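Local coordinates for periplasmic protein-probably involved in high-affinity Fe2+ transport (Escherichia coli F11, PDB 5I0Y), which binds copper at a dimer-interface site and probably takes part in high-affinity uptake of ferrous iron through the periplasm, at residues G62-L74 with E84-Y98. The protein carries 1 engineered substitution. Sequence-based numbering, arbitrary orientation.
With CU (copper (II) ion), chain D.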
loop_
_atom_site.group_PDB
_atom_site.type_symbol
_atom_site.label_atom_id
_atom_site.label_comp_id
_atom_site.label_asym_id
_atom_site.label_seq_id
_atom_site.Cartn_x
_atom_site.Cartn_y
_atom_site.Cartn_z
ATOM N N GLY B 62 -10.188 -3.054 -9.748
ATOM C CA GLY B 62 -9.220 -2.053 -10.187
ATOM C C GLY B 62 -8.316 -1.494 -9.099
ATOM O O GLY B 62 -7.315 -0.839 -9.399
ATOM N N GLU B 63 -8.650 -1.744 -7.835
ATOM C CA GLU B 63 -7.854 -1.203 -6.746
ATOM C C GLU B 63 -6.547 -1.944 -6.556
ATOM O O GLU B 63 -6.493 -3.161 -6.651
ATOM C CB GLU B 63 -8.688 -1.179 -5.465
ATOM C CG GLU B 63 -9.803 -0.134 -5.523
ATOM C CD GLU B 63 -10.844 -0.265 -4.432
ATOM O OE1 GLU B 63 -11.916 0.381 -4.598
ATOM O OE2 GLU B 63 -10.584 -0.977 -3.421
ATOM N N TRP B 64 -5.493 -1.192 -6.301
ATOM C CA TRP B 64 -4.202 -1.783 -6.004
ATOM C C TRP B 64 -4.274 -2.677 -4.791
ATOM O O TRP B 64 -5.017 -2.415 -3.841
ATOM C CB TRP B 64 -3.190 -0.674 -5.757
ATOM C CG TRP B 64 -1.780 -1.158 -5.670
ATOM C CD1 TRP B 64 -1.112 -1.963 -6.581
ATOM C CD2 TRP B 64 -0.824 -0.899 -4.608
ATOM N NE1 TRP B 64 0.164 -2.204 -6.184
ATOM C CE2 TRP B 64 0.412 -1.587 -4.997
ATOM C CE3 TRP B 64 -0.848 -0.174 -3.425
ATOM C CZ2 TRP B 64 1.567 -1.526 -4.230
ATOM C CZ3 TRP B 64 0.331 -0.133 -2.650
ATOM C CH2 TRP B 64 1.494 -0.801 -3.036
ATOM N N ILE B 65 -3.531 -3.776 -4.808
ATOM C CA ILE B 65 -3.473 -4.613 -3.611
ATOM C C ILE B 65 -2.189 -4.238 -2.862
ATOM O O ILE B 65 -1.099 -4.513 -3.344
ATOM C CB ILE B 65 -3.457 -6.107 -3.970
ATOM C CG1 ILE B 65 -4.673 -6.499 -4.844
ATOM C CG2 ILE B 65 -3.398 -6.934 -2.688
ATOM C CD1 ILE B 65 -6.043 -6.307 -4.212
ATOM N N PRO B 66 -2.319 -3.590 -1.686
ATOM C CA PRO B 66 -1.163 -3.116 -0.917
ATOM C C PRO B 66 -0.634 -4.162 0.049
ATOM O O PRO B 66 -1.292 -5.186 0.280
ATOM C CB PRO B 66 -1.757 -1.933 -0.143
ATOM C CG PRO B 66 -3.141 -2.414 0.207
ATOM C CD PRO B 66 -3.583 -3.263 -0.989
ATOM N N TYR B 67 0.563 -3.923 0.578
ATOM C CA TYR B 67 1.163 -4.753 1.652
ATOM C C TYR B 67 1.515 -6.168 1.220
ATOM O O TYR B 67 1.689 -7.043 2.072
ATOM C CB TYR B 67 0.299 -4.750 2.930
ATOM C CG TYR B 67 0.236 -3.374 3.526
ATOM C CD1 TYR B 67 1.231 -2.921 4.395
ATOM C CD2 TYR B 67 -0.810 -2.523 3.207
ATOM C CE1 TYR B 67 1.167 -1.639 4.939
ATOM C CE2 TYR B 67 -0.873 -1.244 3.737
ATOM C CZ TYR B 67 0.107 -0.816 4.586
ATOM O OH TYR B 67 -0.008 0.463 5.087
ATOM N N LEU B 68 1.691 -6.390 -0.081
ATOM C CA LEU B 68 2.138 -7.713 -0.529
ATOM C C LEU B 68 3.645 -7.870 -0.320
ATOM O O LEU B 68 4.384 -6.889 -0.240
ATOM C CB LEU B 68 1.801 -7.932 -2.003
ATOM C CG LEU B 68 0.305 -7.955 -2.315
ATOM C CD1 LEU B 68 0.072 -8.092 -3.811
ATOM C CD2 LEU B 68 -0.437 -9.055 -1.568
ATOM N N THR B 69 4.111 -9.120 -0.249
ATOM C CA THR B 69 5.527 -9.440 -0.222
ATOM C C THR B 69 5.774 -10.296 -1.456
ATOM O O THR B 69 5.146 -11.342 -1.645
ATOM C CB THR B 69 5.869 -10.207 1.049
ATOM O OG1 THR B 69 5.502 -9.383 2.162
ATOM C CG2 THR B 69 7.370 -10.521 1.111
ATOM N N ILE B 70 6.694 -9.846 -2.290
ATOM C CA ILE B 70 6.890 -10.467 -3.593
ATOM C C ILE B 70 8.357 -10.610 -3.891
ATOM O O ILE B 70 9.116 -9.619 -3.832
ATOM C CB ILE B 70 6.214 -9.674 -4.734
ATOM C CG1 ILE B 70 4.757 -9.399 -4.386
ATOM C CG2 ILE B 70 6.325 -10.441 -6.055
ATOM C CD1 ILE B 70 4.060 -8.507 -5.390
ATOM N N SER B 71 8.750 -11.840 -4.214
ATOM C CA SER B 71 10.080 -12.109 -4.746
ATOM C C SER B 71 9.929 -12.693 -6.150
ATOM O O SER B 71 8.830 -13.047 -6.564
ATOM C CB SER B 71 10.904 -13.025 -3.845
ATOM O OG SER B 71 10.330 -14.305 -3.760
ATOM N N TYR B 72 11.026 -12.741 -6.888
ATOM C CA TYR B 72 10.979 -13.258 -8.248
ATOM C C TYR B 72 12.101 -14.254 -8.512
ATOM O O TYR B 72 13.146 -14.213 -7.873
ATOM C CB TYR B 72 11.033 -12.099 -9.281
ATOM C CG TYR B 72 12.380 -11.407 -9.335
ATOM C CD1 TYR B 72 13.420 -11.924 -10.115
ATOM C CD2 TYR B 72 12.635 -10.270 -8.568
ATOM C CE1 TYR B 72 14.660 -11.316 -10.165
ATOM C CE2 TYR B 72 13.883 -9.650 -8.612
ATOM C CZ TYR B 72 14.889 -10.199 -9.400
ATOM O OH TYR B 72 16.144 -9.636 -9.471
ATOM N N THR B 73 11.863 -15.123 -9.489
ATOM C CA THR B 73 12.897 -16.004 -10.026
ATOM C C THR B 73 12.858 -15.823 -11.529
ATOM O O THR B 73 11.844 -16.108 -12.154
ATOM C CB THR B 73 12.642 -17.479 -9.665
ATOM O OG1 THR B 73 12.564 -17.608 -8.243
ATOM C CG2 THR B 73 13.779 -18.365 -10.197
ATOM N N LEU B 74 13.953 -15.323 -12.088
ATOM C CA LEU B 74 14.048 -14.990 -13.499
ATOM C C LEU B 74 15.008 -15.959 -14.162
ATOM O O LEU B 74 16.108 -16.184 -13.667
ATOM C CB LEU B 74 14.570 -13.551 -13.641
ATOM C CG LEU B 74 14.766 -12.944 -15.032
ATOM C CD1 LEU B 74 13.404 -12.773 -15.712
ATOM C CD2 LEU B 74 15.535 -11.622 -14.935
ATOM N N GLU B 84 17.579 -14.479 -8.796
ATOM C CA GLU B 84 16.523 -14.343 -7.803
ATOM C C GLU B 84 16.649 -12.974 -7.159
ATOM O O GLU B 84 17.755 -12.424 -7.057
ATOM C CB GLU B 84 16.632 -15.416 -6.715
ATOM C CG GLU B 84 17.199 -16.759 -7.161
ATOM C CD GLU B 84 16.189 -17.898 -7.167
ATOM O OE1 GLU B 84 14.969 -17.669 -6.985
ATOM O OE2 GLU B 84 16.628 -19.050 -7.377
ATOM N N GLY B 85 15.523 -12.411 -6.735
ATOM C CA GLY B 85 15.546 -11.128 -6.038
ATOM C C GLY B 85 14.195 -10.821 -5.431
ATOM O O GLY B 85 13.282 -11.648 -5.454
ATOM N N THR B 86 14.089 -9.650 -4.815
ATOM C CA THR B 86 12.866 -9.232 -4.150
ATOM C C THR B 86 12.418 -7.901 -4.740
ATOM O O THR B 86 13.227 -7.111 -5.232
ATOM C CB THR B 86 13.091 -9.045 -2.644
ATOM O OG1 THR B 86 14.166 -8.113 -2.469
ATOM C CG2 THR B 86 13.441 -10.390 -1.991
ATOM N N PHE B 87 11.115 -7.684 -4.710
ATOM C CA PHE B 87 10.536 -6.384 -5.080
ATOM C C PHE B 87 10.264 -5.574 -3.828
ATOM O O PHE B 87 10.121 -6.113 -2.731
ATOM C CB PHE B 87 9.210 -6.540 -5.835
ATOM C CG PHE B 87 9.327 -7.135 -7.220
ATOM C CD1 PHE B 87 10.430 -6.895 -8.036
ATOM C CD2 PHE B 87 8.281 -7.883 -7.724
ATOM C CE1 PHE B 87 10.493 -7.435 -9.310
ATOM C CE2 PHE B 87 8.341 -8.429 -8.993
ATOM C CZ PHE B 87 9.441 -8.185 -9.793
ATOM N N MET B 88 10.209 -4.266 -4.020
ATOM C CA MET B 88 9.776 -3.328 -2.987
ATOM C C MET B 88 8.441 -2.714 -3.386
ATOM O O MET B 88 8.158 -2.564 -4.578
ATOM C CB MET B 88 10.750 -2.151 -2.934
ATOM C CG MET B 88 12.174 -2.492 -2.592
ATOM S SD MET B 88 13.216 -1.138 -3.163
ATOM C CE MET B 88 13.463 -1.613 -4.881
ATOM N N PRO B 89 7.641 -2.280 -2.407
ATOM C CA PRO B 89 6.507 -1.409 -2.719
ATOM C C PRO B 89 7.014 -0.035 -3.142
ATOM O O PRO B 89 7.973 0.473 -2.553
ATOM C CB PRO B 89 5.727 -1.316 -1.390
ATOM C CG PRO B 89 6.429 -2.217 -0.439
ATOM C CD PRO B 89 7.814 -2.447 -0.961
ATOM N N MET B 90 6.396 0.507 -4.191
ATOM C CA MET B 90 6.872 1.750 -4.797
ATOM C C MET B 90 5.704 2.573 -5.278
ATOM O O MET B 90 4.594 2.083 -5.409
ATOM C CB MET B 90 7.763 1.452 -6.003
ATOM C CG MET B 90 8.849 0.441 -5.719
ATOM S SD MET B 90 10.131 0.332 -6.984
ATOM C CE MET B 90 11.153 1.715 -6.538
ATOM N N VAL B 91 5.962 3.857 -5.518
ATOM C CA VAL B 91 5.007 4.703 -6.212
ATOM C C VAL B 91 5.711 5.523 -7.296
ATOM O O VAL B 91 6.781 6.100 -7.055
ATOM C CB VAL B 91 4.146 5.552 -5.243
ATOM C CG1 VAL B 91 4.989 6.553 -4.467
ATOM C CG2 VAL B 91 2.983 6.208 -5.987
ATOM N N ALA B 92 5.119 5.516 -8.487
ATOM C CA ALA B 92 5.616 6.300 -9.630
ATOM C C ALA B 92 4.486 7.194 -10.109
ATOM O O ALA B 92 3.399 7.242 -9.509
ATOM C CB ALA B 92 6.086 5.365 -10.736
ATOM N N SER B 93 4.713 7.898 -11.212
ATOM C CA SER B 93 3.713 8.875 -11.657
ATOM C C SER B 93 2.371 8.271 -12.059
ATOM O O SER B 93 1.359 8.954 -12.020
ATOM C CB SER B 93 4.286 9.766 -12.769
ATOM O OG SER B 93 4.527 8.986 -13.915
ATOM N N ASP B 94 2.370 6.989 -12.429
ATOM C CA ASP B 94 1.117 6.296 -12.739
ATOM C C ASP B 94 0.580 5.439 -11.600
ATOM O O ASP B 94 -0.312 4.632 -11.814
ATOM C CB ASP B 94 1.308 5.413 -13.970
ATOM C CG ASP B 94 2.352 4.339 -13.768
ATOM O OD1 ASP B 94 3.214 4.458 -12.883
ATOM O OD2 ASP B 94 2.332 3.351 -14.525
ATOM N N GLY B 95 1.110 5.620 -10.397
ATOM C CA GLY B 95 0.514 5.005 -9.222
ATOM C C GLY B 95 1.420 3.981 -8.569
ATOM O O GLY B 95 2.586 3.797 -8.942
ATOM N N PRO B 96 0.898 3.307 -7.542
ATOM C CA PRO B 96 1.749 2.364 -6.802
ATOM C C PRO B 96 1.949 1.047 -7.537
ATOM O O PRO B 96 1.107 0.649 -8.343
ATOM C CB PRO B 96 0.940 2.125 -5.517
ATOM C CG PRO B 96 -0.473 2.374 -5.913
ATOM C CD PRO B 96 -0.425 3.499 -6.921
ATOM N N HIS B 97 3.058 0.378 -7.245
ATOM C CA HIS B 97 3.345 -0.953 -7.817
ATOM C C HIS B 97 4.354 -1.642 -6.940
ATOM O O HIS B 97 4.739 -1.109 -5.888
ATOM C CB HIS B 97 3.831 -0.815 -9.281
ATOM C CG HIS B 97 5.148 -0.103 -9.409
ATOM N ND1 HIS B 97 5.267 1.141 -9.937
ATOM C CD2 HIS B 97 6.419 -0.480 -9.005
ATOM C CE1 HIS B 97 6.561 1.516 -9.879
ATOM N NE2 HIS B 97 7.265 0.541 -9.303
ATOM N N TYR B 98 4.756 -2.857 -7.335
ATOM C CA TYR B 98 5.917 -3.510 -6.714
ATOM C C TYR B 98 6.999 -3.670 -7.759
ATOM O O TYR B 98 6.697 -4.012 -8.894
ATOM C CB TYR B 98 5.546 -4.886 -6.126
ATOM C CG TYR B 98 4.425 -4.807 -5.121
ATOM C CD1 TYR B 98 4.697 -4.577 -3.767
ATOM C CD2 TYR B 98 3.107 -4.953 -5.525
ATOM C CE1 TYR B 98 3.667 -4.500 -2.843
ATOM C CE2 TYR B 98 2.059 -4.876 -4.606
ATOM C CZ TYR B 98 2.348 -4.642 -3.268
ATOM O OH TYR B 98 1.312 -4.558 -2.362
HETATM CU CU CU D . 9.252 0.875 -8.988
HETATM O O HOH W 1 8.411 -7.782 -1.315
HETATM O O HOH W 2 13.303 -15.404 -5.118
#
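The ring of Y98 lies between W64 and I70: W64 CZ2 sits 3.4 Å from Y98 CZ over one face, while I70 CD1 covers the opposite face, 4.0 Å from the Y98 ring centroid. The W64 and Y98 planes are 30° apart but slid apart with little overlap. At the ring's edge, Y98 OH donates to I65 O (2.6 Å), in the carbonyl plane on a lone pair. The same hydroxyl accepts from L68 N (3.0 Å, N-H...O angle 166°), so two backbone groups of the loop 62-68 grip it. W64 CG stands anti to its own backbone N (chi1 -170°), which brings the indole over P96; P96 CB lies 3.5 Å from the centroid of the W64 six-membered ring in a CH-pi contact on the face turned away from Y98 OH. Further along, the Y72 ring lies over the backbone of G85, and its CD2 meets F87 CE1 at 3.6 Å. A reciprocal Y72-G85 pair joins strands 69-74 and 84-86, and F87 N to I70 O (2.9 Å) is a further backbone bond. Strands 69-76 and 82-92 form one antiparallel hairpin; a type I turn at A92-G95 leads into strand 95-102, making a second hairpin that presents M90 and H97 to the copper, with H44 and H127 of the second subunit.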